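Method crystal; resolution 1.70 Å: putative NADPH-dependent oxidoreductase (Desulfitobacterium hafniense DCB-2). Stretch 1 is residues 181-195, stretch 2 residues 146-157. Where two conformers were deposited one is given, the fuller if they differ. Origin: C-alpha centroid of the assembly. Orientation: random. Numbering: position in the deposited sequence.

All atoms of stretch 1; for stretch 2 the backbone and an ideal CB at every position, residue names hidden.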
# COMPACT_ATOMS: atom_id res chain seq x y z
N GLN C 181 16.50 0.44 8.24
CA GLN C 181 17.38 -0.27 7.34
C GLN C 181 16.84 -0.31 5.91
O GLN C 181 17.62 -0.20 4.96
CB GLN C 181 17.61 -1.72 7.77
CG GLN C 181 18.55 -1.99 8.91
CD GLN C 181 19.34 -0.78 9.37
OE1 GLN C 181 20.44 -0.50 8.88
NE2 GLN C 181 18.76 -0.07 10.34
N LEU C 182 15.53 -0.51 5.79
CA LEU C 182 14.87 -0.64 4.50
C LEU C 182 14.15 0.66 4.19
O LEU C 182 14.26 1.21 3.09
CB LEU C 182 13.88 -1.81 4.46
CG LEU C 182 14.41 -3.20 4.82
CD1 LEU C 182 13.37 -4.29 4.53
CD2 LEU C 182 15.70 -3.49 4.07
N GLY C 183 13.38 1.19 5.11
CA GLY C 183 12.50 2.31 4.82
C GLY C 183 13.21 3.57 4.39
O GLY C 183 12.66 4.37 3.64
N VAL C 184 14.45 3.81 4.88
CA VAL C 184 15.06 5.11 4.55
C VAL C 184 15.30 5.24 3.07
O VAL C 184 15.32 6.33 2.48
CB VAL C 184 16.37 5.23 5.36
CG1 VAL C 184 17.26 6.35 4.82
CG2 VAL C 184 16.02 5.49 6.81
N HIS C 185 15.50 4.09 2.39
CA HIS C 185 15.64 4.08 0.94
C HIS C 185 14.38 4.62 0.26
O HIS C 185 14.44 5.53 -0.57
CB HIS C 185 15.87 2.68 0.39
CG HIS C 185 17.18 2.04 0.66
ND1 HIS C 185 18.23 2.08 -0.23
CD2 HIS C 185 17.60 1.32 1.73
CE1 HIS C 185 19.24 1.41 0.29
NE2 HIS C 185 18.89 0.94 1.46
N GLN C 186 13.25 4.03 0.68
CA GLN C 186 11.96 4.46 0.10
C GLN C 186 11.53 5.83 0.58
O GLN C 186 10.95 6.60 -0.21
CB GLN C 186 10.88 3.40 0.38
CG GLN C 186 11.18 2.09 -0.34
CD GLN C 186 10.87 2.11 -1.83
OE1 GLN C 186 11.05 3.09 -2.56
NE2 GLN C 186 10.41 0.97 -2.30
N ILE C 187 11.81 6.20 1.83
CA ILE C 187 11.59 7.57 2.27
C ILE C 187 12.33 8.58 1.42
O ILE C 187 11.80 9.64 1.01
CB ILE C 187 11.98 7.73 3.76
CG1 ILE C 187 11.03 6.84 4.59
CG2 ILE C 187 11.98 9.17 4.19
CD1 ILE C 187 11.45 6.76 6.04
N ASP C 188 13.58 8.30 1.08
CA ASP C 188 14.33 9.17 0.17
C ASP C 188 13.69 9.13 -1.21
O ASP C 188 13.52 10.23 -1.78
CB ASP C 188 15.80 8.79 0.10
CG ASP C 188 16.53 9.85 -0.72
OD1 ASP C 188 16.68 10.99 -0.22
OD2 ASP C 188 16.91 9.51 -1.86
N ASN C 189 13.34 7.95 -1.72
CA ASN C 189 12.67 7.93 -3.02
C ASN C 189 11.41 8.78 -3.02
O ASN C 189 11.14 9.48 -3.99
CB ASN C 189 12.33 6.49 -3.46
CG ASN C 189 13.60 5.74 -3.84
OD1 ASN C 189 14.62 6.35 -4.16
ND2 ASN C 189 13.48 4.42 -3.81
N LEU C 190 10.63 8.72 -1.95
CA LEU C 190 9.36 9.43 -1.87
C LEU C 190 9.52 10.94 -1.87
O LEU C 190 8.78 11.69 -2.50
CB LEU C 190 8.61 9.00 -0.60
CG LEU C 190 7.98 7.59 -0.69
CD1 LEU C 190 7.55 7.08 0.68
CD2 LEU C 190 6.80 7.63 -1.65
N GLN C 191 10.51 11.45 -1.14
CA GLN C 191 10.71 12.91 -1.12
C GLN C 191 11.47 13.36 -2.35
O GLN C 191 11.33 14.50 -2.78
CB GLN C 191 11.38 13.27 0.20
CG GLN C 191 10.46 13.01 1.40
CD GLN C 191 10.99 13.53 2.73
OE1 GLN C 191 10.44 14.42 3.37
NE2 GLN C 191 12.08 12.96 3.23
N PHE C 192 12.27 12.50 -2.97
CA PHE C 192 12.85 12.79 -4.28
C PHE C 192 11.77 12.99 -5.33
O PHE C 192 11.73 13.92 -6.15
CB PHE C 192 13.77 11.65 -4.69
CG PHE C 192 14.16 11.63 -6.16
CD1 PHE C 192 14.91 12.68 -6.66
CD2 PHE C 192 13.80 10.59 -7.00
CE1 PHE C 192 15.28 12.69 -7.99
CE2 PHE C 192 14.14 10.60 -8.34
CZ PHE C 192 14.89 11.67 -8.82
N LEU C 193 10.80 12.07 -5.33
CA LEU C 193 9.72 12.09 -6.32
C LEU C 193 8.71 13.21 -6.06
O LEU C 193 8.33 13.88 -7.04
CB LEU C 193 9.03 10.74 -6.33
CG LEU C 193 9.82 9.52 -6.82
CD1 LEU C 193 8.91 8.29 -6.80
CD2 LEU C 193 10.39 9.78 -8.21
N LEU C 194 8.32 13.41 -4.81
CA LEU C 194 7.24 14.33 -4.47
C LEU C 194 7.56 15.52 -3.57
O LEU C 194 6.63 16.31 -3.29
CB LEU C 194 6.13 13.55 -3.75
CG LEU C 194 5.45 12.43 -4.53
CD1 LEU C 194 4.13 12.09 -3.87
CD2 LEU C 194 5.25 12.83 -5.98
N GLY C 195 8.77 15.70 -3.08
CA GLY C 195 9.04 16.80 -2.18
C GLY C 195 8.82 16.42 -0.71
O GLY C 195 8.53 15.26 -0.41
N UNK C 146 -1.31 14.34 -13.05
CA UNK C 146 -0.98 14.72 -11.69
C UNK C 146 -1.03 13.53 -10.73
O UNK C 146 -1.95 12.74 -10.76
CB UNK C 146 -1.93 15.82 -11.21
N UNK C 147 -0.03 13.46 -9.87
CA UNK C 147 0.02 12.40 -8.87
C UNK C 147 -0.86 12.68 -7.67
O UNK C 147 -0.87 13.77 -7.10
CB UNK C 147 1.46 12.19 -8.40
N UNK C 148 -1.61 11.67 -7.25
CA UNK C 148 -2.46 11.72 -6.08
C UNK C 148 -1.75 11.04 -4.90
O UNK C 148 -1.55 11.64 -3.85
CB UNK C 148 -3.81 11.06 -6.37
N UNK C 149 -1.39 9.78 -5.14
CA UNK C 149 -0.77 8.98 -4.08
C UNK C 149 0.31 8.05 -4.65
O UNK C 149 0.38 7.76 -5.84
CB UNK C 149 -1.83 8.16 -3.34
N UNK C 150 1.16 7.56 -3.73
CA UNK C 150 2.20 6.60 -4.04
C UNK C 150 2.18 5.51 -2.96
O UNK C 150 1.90 5.79 -1.82
CB UNK C 150 3.57 7.28 -4.13
N UNK C 151 2.46 4.26 -3.37
CA UNK C 151 2.61 3.17 -2.42
C UNK C 151 4.00 2.55 -2.61
O UNK C 151 4.27 2.15 -3.74
CB UNK C 151 1.51 2.13 -2.60
N UNK C 152 4.80 2.52 -1.57
CA UNK C 152 6.17 2.04 -1.63
C UNK C 152 6.30 0.87 -0.66
O UNK C 152 5.67 0.92 0.41
CB UNK C 152 7.17 3.15 -1.30
N UNK C 153 7.07 -0.15 -1.01
CA UNK C 153 7.23 -1.29 -0.11
C UNK C 153 8.70 -1.70 -0.12
O UNK C 153 9.29 -1.72 -1.19
CB UNK C 153 6.33 -2.46 -0.52
N UNK C 154 9.24 -2.03 1.04
CA UNK C 154 10.58 -2.62 1.07
C UNK C 154 10.51 -3.66 2.21
O UNK C 154 10.30 -3.34 3.37
CB UNK C 154 11.68 -1.58 1.29
N UNK C 155 10.66 -4.92 1.82
CA UNK C 155 10.57 -6.02 2.75
C UNK C 155 11.57 -7.14 2.41
O UNK C 155 12.04 -7.30 1.28
CB UNK C 155 9.14 -6.57 2.76
N UNK C 156 11.87 -7.91 3.44
CA UNK C 156 12.65 -9.15 3.32
C UNK C 156 12.42 -9.95 4.60
O UNK C 156 11.68 -9.55 5.51
CB UNK C 156 14.14 -8.87 3.10
N UNK C 157 13.03 -11.13 4.68
CA UNK C 157 12.69 -12.06 5.75
C UNK C 157 13.67 -11.96 6.90
O UNK C 157 13.74 -12.88 7.74
CB UNK C 157 12.65 -13.49 5.22

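Helix 183-194 lies over strand 147-155 nearly antiparallel, at 159°, so the strand is read from the helix's C-terminal end to its N-terminal end.

Position 146 is out of reach of the helix and stretch 1 sets no demand there; it is Glu146. At 147 the CA-to-CB bond points toward the helix, and the ideal CB lies 4.5 Å from Leu194 CD2. An apolar side chain of moderate size would suit, and Val147 supplies one, its CG1 4.4 Å from Leu194 CD2.

Positions 148 and 149 both point away, leaving the helix indifferent to their identity; they are Ser148 and Ser149.

Position 150 points toward a wholly aliphatic surface: the ideal CB is 4.1 Å from Leu190 CD2 and 4.9 Å from Leu194 CD1. Leucine, isoleucine, valine or methionine could serve, and extended backbone angles favour a beta-branched choice. Ile150 uses both arms: CG2 meets Leu190 CD2 at 3.6 Å, while CD1 reaches Leu194 CD1 at 3.6 Å and Leu193 CD1 at 4.2 Å.

Position 151 points away and is Glu151, whose carboxylate is hydrogen-bonded elsewhere in the structure.

At 152 the chains have drawn closer. The ideal CB already sits 3.9 Å from Gln186 CD and 4.4 Å from Leu190 CD1, so a small side chain fits best. Ala152 packs its CB against these same two atoms.

Position 153 points away, but its carbonyl serves the contact: Gln186 NE2 donates a hydrogen bond to the backbone O of 153 (3.1 Å, 150°). Because a main-chain atom accepts, the bond does not specify the side chain. Gln186 OE1 meanwhile accepts from Asn189 ND2 at 3.0 Å. The residue is Val153.

Position 154 faces the start of the helix, its ideal CB 3.9 Å from Leu182 CB and 4.0 Å from Gln186 CG. A flat or flexible apolar group that packs under Leu182 and reaches out to His185 would suit. Phe154, with chi1 t, lays one ring face beneath Leu182: CD2 of Leu182 is 3.9 Å from the ring centroid, a CH-pi contact nearly along the normal. The ring's edge turns toward the face of His185 in an offset edge-to-face pair, Phe154 CE2 lying 3.9 Å from His185 CD2.

Position 155 points away, though Leu182 CD1 rests 3.7 Å from its CA; it is Ser155, with its hydroxyl bonded elsewhere in the structure. Position 156 points toward Leu182, whose CD1 is 4.9 Å from the ideal CB. Several medium side chains could fit, polar or apolar; Asn156 brings ND2 to 4.0 Å from Leu182 CD2. Position 157, beyond reach, is Glu157.

Stretch 2 (146-157) EVSSIEAVFSNE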
# COMPACT_ATOMS: atom_id res chain seq x y z
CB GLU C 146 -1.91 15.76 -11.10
CG GLU C 146 -1.84 17.11 -11.84
CD GLU C 146 -0.59 17.90 -11.51
OE1 GLU C 146 0.01 17.66 -10.44
OE2 GLU C 146 -0.19 18.77 -12.31
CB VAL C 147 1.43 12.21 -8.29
CG1 VAL C 147 1.34 11.15 -7.16
CG2 VAL C 147 2.41 11.83 -9.38
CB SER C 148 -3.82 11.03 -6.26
OG SER C 148 -3.76 9.84 -7.03
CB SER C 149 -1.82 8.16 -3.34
OG SER C 149 -2.44 7.19 -4.14
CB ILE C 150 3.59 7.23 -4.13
CG1 ILE C 150 3.74 8.16 -5.32
CG2 ILE C 150 4.69 6.16 -4.12
CD1 ILE C 150 5.06 8.92 -5.27
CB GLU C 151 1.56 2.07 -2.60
CG GLU C 151 0.16 2.64 -2.55
CD GLU C 151 -0.82 1.77 -3.32
OE1 GLU C 151 -0.41 0.89 -4.11
OE2 GLU C 151 -2.04 2.04 -3.15
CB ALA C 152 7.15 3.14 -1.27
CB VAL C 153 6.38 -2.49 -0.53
CG1 VAL C 153 6.65 -3.73 0.33
CG2 VAL C 153 4.90 -2.13 -0.47
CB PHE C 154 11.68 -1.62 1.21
CG PHE C 154 13.10 -2.11 0.87
CD1 PHE C 154 13.38 -3.43 0.61
CD2 PHE C 154 14.14 -1.18 0.83
CE1 PHE C 154 14.65 -3.90 0.30
CE2 PHE C 154 15.41 -1.61 0.52
CZ PHE C 154 15.67 -2.95 0.28
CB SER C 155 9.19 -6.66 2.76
OG SER C 155 8.96 -7.40 1.57
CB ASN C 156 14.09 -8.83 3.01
CG ASN C 156 14.86 -8.20 4.15
OD1 ASN C 156 14.60 -8.37 5.34
ND2 ASN C 156 15.85 -7.45 3.70
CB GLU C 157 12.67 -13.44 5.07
CG GLU C 157 14.08 -13.90 4.80
CD GLU C 157 14.68 -13.55 3.45
OE1 GLU C 157 14.26 -12.57 2.80
OE2 GLU C 157 15.60 -14.30 3.05
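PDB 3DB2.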